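Local coordinates for tailspike protein (Acinetobacter phage vB_ApiP_P1, PDB 6E1R), which probably binds and hydrolyses the capsular polysaccharide of its Acinetobacter baumannii host as a trimeric phage tailspike, at residues I213-T224 with N249-K260. Sequence-based numbering, arbitrary orientation.
Sequences ILCDFQKCDFGT and NANTFYNCIFRK
Phe-217 and Phe-253 form an offset stack, with ring planes 14° apart. CE2 of Phe-253 lies over one face of the Phe-217 ring, 3.4 Å from Phe-217 CD1, and Thr-252 O sits at that ring's edge. Phe-195 and Phe-278 continue the stack on neighbouring coils. This is the aromatic stacking of a right-handed parallel beta-helix, the fold usual in phage tailspikes. Strands 215-218 and 251-254 run parallel in register, as do 221-222 and 257-259. Phe-222 and Phe-258 repeat the theme, but their near-parallel rings barely overlap; Ile-257 O is at the edge of Phe-222. Between the ring pairs both segments turn, at 219-220 and 255-256, and Cys-220 N donates a hydrogen bond to Cys-256 SG (3.5 Å).

Gln-218 and Tyr-254 lie side by side on the face carrying Asp-216 and Thr-252. Gln-218 bends at chi2 (-65°), which lays its amide along the ring at 21°, with NE2 3.4 Å from Tyr-254 CD2. Here the trimer packs: Lys-219 NZ hydrogen-bonds Ser-193 O and makes a salt bridge with Asp-216, both of a neighbouring subunit.

In an Asx motif, Asp-221 OD1 accepts a hydrogen bond from Thr-224 N; OD2 accepts one from Thr-224 OG1. Both use syn lone pairs. Arg-259 NH1 makes a weak hydrogen bond to Thr-224 OG1, 3.3 Å away at the guanidinium edge.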
loop_
_atom_site.group_PDB
_atom_site.type_symbol
_atom_site.label_atom_id
_atom_site.label_comp_id
_atom_site.label_asym_id
_atom_site.label_seq_id
_atom_site.Cartn_x
_atom_site.Cartn_y
_atom_site.Cartn_z
ATOM N N ILE A 213 -19.477 -4.566 7.525
ATOM C CA ILE A 213 -18.470 -4.009 8.422
ATOM C C ILE A 213 -17.458 -5.100 8.747
ATOM O O ILE A 213 -17.821 -6.257 8.977
ATOM C CB ILE A 213 -19.104 -3.407 9.700
ATOM C CG1 ILE A 213 -18.032 -2.727 10.558
ATOM C CG2 ILE A 213 -19.831 -4.467 10.501
ATOM C CD1 ILE A 213 -18.584 -1.966 11.744
ATOM N N LEU A 214 -16.178 -4.718 8.739
ATOM C CA LEU A 214 -15.070 -5.632 9.024
ATOM C C LEU A 214 -15.094 -6.850 8.102
ATOM O O LEU A 214 -14.902 -7.987 8.537
ATOM C CB LEU A 214 -15.077 -6.056 10.495
ATOM C CG LEU A 214 -14.525 -5.022 11.480
ATOM C CD1 LEU A 214 -14.835 -5.423 12.913
ATOM C CD2 LEU A 214 -13.028 -4.840 11.290
ATOM N N CYS A 215 -15.327 -6.609 6.813
ATOM C CA CYS A 215 -15.381 -7.660 5.804
ATOM C C CYS A 215 -14.251 -7.470 4.804
ATOM O O CYS A 215 -14.027 -6.356 4.319
ATOM C CB CYS A 215 -16.726 -7.658 5.074
ATOM S SG CYS A 215 -18.141 -8.047 6.118
ATOM N N ASP A 216 -13.543 -8.552 4.501
ATOM C CA ASP A 216 -12.521 -8.556 3.465
ATOM C C ASP A 216 -12.984 -9.398 2.284
ATOM O O ASP A 216 -13.669 -10.410 2.453
ATOM C CB ASP A 216 -11.185 -9.085 3.999
ATOM C CG ASP A 216 -11.252 -10.547 4.388
ATOM O OD1 ASP A 216 -12.226 -10.939 5.062
ATOM O OD2 ASP A 216 -10.331 -11.304 4.015
ATOM N N PHE A 217 -12.603 -8.969 1.084
ATOM C CA PHE A 217 -12.996 -9.625 -0.156
ATOM C C PHE A 217 -11.738 -10.066 -0.889
ATOM O O PHE A 217 -10.906 -9.227 -1.256
ATOM C CB PHE A 217 -13.830 -8.689 -1.034
ATOM C CG PHE A 217 -15.157 -8.309 -0.438
ATOM C CD1 PHE A 217 -15.232 -7.392 0.599
ATOM C CD2 PHE A 217 -16.331 -8.856 -0.926
ATOM C CE1 PHE A 217 -16.452 -7.037 1.143
ATOM C CE2 PHE A 217 -17.554 -8.505 -0.386
ATOM C CZ PHE A 217 -17.613 -7.594 0.650
ATOM N N GLN A 218 -11.597 -11.371 -1.104
ATOM C CA GLN A 218 -10.397 -11.946 -1.705
ATOM C C GLN A 218 -10.733 -12.425 -3.113
ATOM O O GLN A 218 -11.305 -13.503 -3.295
ATOM C CB GLN A 218 -9.845 -13.076 -0.843
ATOM C CG GLN A 218 -9.423 -12.632 0.547
ATOM C CD GLN A 218 -8.246 -11.674 0.522
ATOM O OE1 GLN A 218 -7.502 -11.610 -0.457
ATOM N NE2 GLN A 218 -8.076 -10.920 1.601
ATOM N N LYS A 219 -10.358 -11.614 -4.102
ATOM C CA LYS A 219 -10.535 -11.922 -5.522
ATOM C C LYS A 219 -11.978 -12.317 -5.830
ATOM O O LYS A 219 -12.258 -13.358 -6.431
ATOM C CB LYS A 219 -9.552 -12.994 -5.992
ATOM C CG LYS A 219 -9.366 -12.980 -7.501
ATOM C CD LYS A 219 -8.062 -13.612 -7.925
ATOM C CE LYS A 219 -7.797 -13.361 -9.401
ATOM N NZ LYS A 219 -6.401 -13.699 -9.783
ATOM N N CYS A 220 -12.904 -11.474 -5.393
ATOM C CA CYS A 220 -14.299 -11.666 -5.741
ATOM C C CYS A 220 -14.578 -11.032 -7.098
ATOM O O CYS A 220 -13.797 -10.226 -7.609
ATOM C CB CYS A 220 -15.210 -11.062 -4.672
ATOM S SG CYS A 220 -15.092 -11.876 -3.065
ATOM N N ASP A 221 -15.704 -11.414 -7.690
ATOM C CA ASP A 221 -16.093 -10.904 -8.996
ATOM C C ASP A 221 -17.522 -10.391 -8.923
ATOM O O ASP A 221 -18.408 -11.081 -8.409
ATOM C CB ASP A 221 -15.959 -11.981 -10.075
ATOM C CG ASP A 221 -16.173 -11.435 -11.472
ATOM O OD1 ASP A 221 -17.293 -10.969 -11.765
ATOM O OD2 ASP A 221 -15.215 -11.463 -12.275
ATOM N N PHE A 222 -17.741 -9.187 -9.449
ATOM C CA PHE A 222 -19.047 -8.536 -9.430
ATOM C C PHE A 222 -19.433 -8.174 -10.862
ATOM O O PHE A 222 -18.943 -7.184 -11.413
ATOM C CB PHE A 222 -19.032 -7.295 -8.542
ATOM C CG PHE A 222 -18.848 -7.589 -7.080
ATOM C CD1 PHE A 222 -17.582 -7.774 -6.548
ATOM C CD2 PHE A 222 -19.941 -7.666 -6.234
ATOM C CE1 PHE A 222 -17.411 -8.036 -5.203
ATOM C CE2 PHE A 222 -19.777 -7.928 -4.887
ATOM C CZ PHE A 222 -18.510 -8.114 -4.370
ATOM N N GLY A 223 -20.304 -8.983 -11.459
ATOM C CA GLY A 223 -20.961 -8.632 -12.701
ATOM C C GLY A 223 -20.222 -8.950 -13.981
ATOM O O GLY A 223 -20.642 -8.477 -15.044
ATOM N N THR A 224 -19.153 -9.746 -13.931
ATOM C CA THR A 224 -18.475 -10.118 -15.170
ATOM C C THR A 224 -19.324 -11.093 -15.972
ATOM O O THR A 224 -19.521 -10.918 -17.181
ATOM C CB THR A 224 -17.100 -10.720 -14.874
ATOM O OG1 THR A 224 -16.317 -9.783 -14.125
ATOM C CG2 THR A 224 -16.374 -11.049 -16.171
ATOM N N ASN A 249 -18.189 0.076 8.002
ATOM C CA ASN A 249 -16.789 0.389 8.249
ATOM C C ASN A 249 -15.887 -0.781 7.875
ATOM O O ASN A 249 -16.324 -1.931 7.798
ATOM C CB ASN A 249 -16.558 0.741 9.725
ATOM C CG ASN A 249 -17.474 1.839 10.218
ATOM O OD1 ASN A 249 -17.906 2.698 9.451
ATOM N ND2 ASN A 249 -17.773 1.819 11.511
ATOM N N ALA A 250 -14.615 -0.463 7.624
ATOM C CA ALA A 250 -13.527 -1.445 7.586
ATOM C C ALA A 250 -13.782 -2.554 6.562
ATOM O O ALA A 250 -13.783 -3.743 6.882
ATOM C CB ALA A 250 -13.291 -2.036 8.979
ATOM N N ASN A 251 -13.982 -2.149 5.313
ATOM C CA ASN A 251 -14.230 -3.086 4.221
ATOM C C ASN A 251 -13.114 -2.947 3.194
ATOM O O ASN A 251 -12.980 -1.899 2.553
ATOM C CB ASN A 251 -15.606 -2.836 3.609
ATOM C CG ASN A 251 -16.728 -3.065 4.605
ATOM O OD1 ASN A 251 -16.700 -4.023 5.379
ATOM N ND2 ASN A 251 -17.706 -2.171 4.612
ATOM N N THR A 252 -12.319 -4.004 3.037
ATOM C CA THR A 252 -11.152 -4.005 2.166
ATOM C C THR A 252 -11.337 -5.003 1.032
ATOM O O THR A 252 -11.888 -6.092 1.230
ATOM C CB THR A 252 -9.873 -4.340 2.946
ATOM O OG1 THR A 252 -10.001 -3.887 4.300
ATOM C CG2 THR A 252 -8.660 -3.695 2.298
ATOM N N PHE A 253 -10.867 -4.626 -0.154
ATOM C CA PHE A 253 -11.030 -5.419 -1.366
ATOM C C PHE A 253 -9.660 -5.690 -1.969
ATOM O O PHE A 253 -8.908 -4.751 -2.255
ATOM C CB PHE A 253 -11.930 -4.697 -2.370
ATOM C CG PHE A 253 -13.299 -4.385 -1.838
ATOM C CD1 PHE A 253 -13.506 -3.293 -1.006
ATOM C CD2 PHE A 253 -14.379 -5.182 -2.168
ATOM C CE1 PHE A 253 -14.766 -3.006 -0.515
ATOM C CE2 PHE A 253 -15.639 -4.900 -1.681
ATOM C CZ PHE A 253 -15.833 -3.811 -0.853
ATOM N N TYR A 254 -9.342 -6.967 -2.167
ATOM C CA TYR A 254 -8.073 -7.389 -2.750
ATOM C C TYR A 254 -8.344 -8.088 -4.074
ATOM O O TYR A 254 -9.014 -9.125 -4.103
ATOM C CB TYR A 254 -7.315 -8.323 -1.805
ATOM C CG TYR A 254 -6.964 -7.720 -0.462
ATOM C CD1 TYR A 254 -5.686 -7.237 -0.209
ATOM C CD2 TYR A 254 -7.905 -7.644 0.555
ATOM C CE1 TYR A 254 -5.359 -6.692 1.019
ATOM C CE2 TYR A 254 -7.588 -7.101 1.784
ATOM C CZ TYR A 254 -6.313 -6.627 2.011
ATOM O OH TYR A 254 -5.995 -6.085 3.235
ATOM N N ASN A 255 -7.828 -7.515 -5.163
ATOM C CA ASN A 255 -7.873 -8.130 -6.493
ATOM C C ASN A 255 -9.300 -8.421 -6.953
ATOM O O ASN A 255 -9.531 -9.339 -7.745
ATOM C CB ASN A 255 -7.032 -9.409 -6.540
ATOM C CG ASN A 255 -5.628 -9.202 -6.009
ATOM O OD1 ASN A 255 -4.739 -8.749 -6.732
ATOM N ND2 ASN A 255 -5.421 -9.534 -4.741
ATOM N N CYS A 256 -10.268 -7.654 -6.465
ATOM C CA CYS A 256 -11.644 -7.846 -6.890
ATOM C C CYS A 256 -11.889 -7.159 -8.228
ATOM O O CYS A 256 -11.160 -6.251 -8.636
ATOM C CB CYS A 256 -12.613 -7.318 -5.833
ATOM S SG CYS A 256 -12.530 -8.211 -4.269
ATOM N N ILE A 257 -12.939 -7.603 -8.915
ATOM C CA ILE A 257 -13.263 -7.125 -10.253
ATOM C C ILE A 257 -14.701 -6.625 -10.259
ATOM O O ILE A 257 -15.606 -7.316 -9.778
ATOM C CB ILE A 257 -13.068 -8.221 -11.317
ATOM C CG1 ILE A 257 -11.624 -8.725 -11.306
ATOM C CG2 ILE A 257 -13.434 -7.696 -12.694
ATOM C CD1 ILE A 257 -11.420 -10.012 -12.072
ATOM N N PHE A 258 -14.908 -5.429 -10.809
ATOM C CA PHE A 258 -16.229 -4.816 -10.922
ATOM C C PHE A 258 -16.453 -4.437 -12.379
ATOM O O PHE A 258 -15.858 -3.472 -12.868
ATOM C CB PHE A 258 -16.350 -3.589 -10.018
ATOM C CG PHE A 258 -16.094 -3.871 -8.564
ATOM C CD1 PHE A 258 -14.802 -3.898 -8.064
ATOM C CD2 PHE A 258 -17.148 -4.094 -7.693
ATOM C CE1 PHE A 258 -14.565 -4.153 -6.726
ATOM C CE2 PHE A 258 -16.918 -4.348 -6.354
ATOM C CZ PHE A 258 -15.625 -4.377 -5.869
ATOM N N ARG A 259 -17.302 -5.196 -13.074
ATOM C CA ARG A 259 -17.565 -4.991 -14.491
ATOM C C ARG A 259 -19.062 -4.886 -14.751
ATOM O O ARG A 259 -19.876 -5.485 -14.044
ATOM C CB ARG A 259 -16.992 -6.123 -15.360
ATOM C CG ARG A 259 -15.481 -6.176 -15.435
ATOM C CD ARG A 259 -15.068 -7.168 -16.509
ATOM N NE ARG A 259 -13.623 -7.216 -16.697
ATOM C CZ ARG A 259 -12.840 -8.183 -16.234
ATOM N NH1 ARG A 259 -13.363 -9.202 -15.565
ATOM N NH2 ARG A 259 -11.534 -8.138 -16.453
ATOM N N LYS A 260 -19.405 -4.100 -15.775
ATOM C CA LYS A 260 -20.739 -4.094 -16.382
ATOM C C LYS A 260 -21.821 -3.648 -15.401
ATOM O O LYS A 260 -22.898 -4.239 -15.334
ATOM C CB LYS A 260 -21.087 -5.470 -16.953
ATOM C CG LYS A 260 -20.115 -6.014 -17.978
ATOM C CD LYS A 260 -20.071 -5.159 -19.225
ATOM C CE LYS A 260 -19.020 -5.689 -20.196
ATOM N NZ LYS A 260 -19.326 -7.086 -20.646
#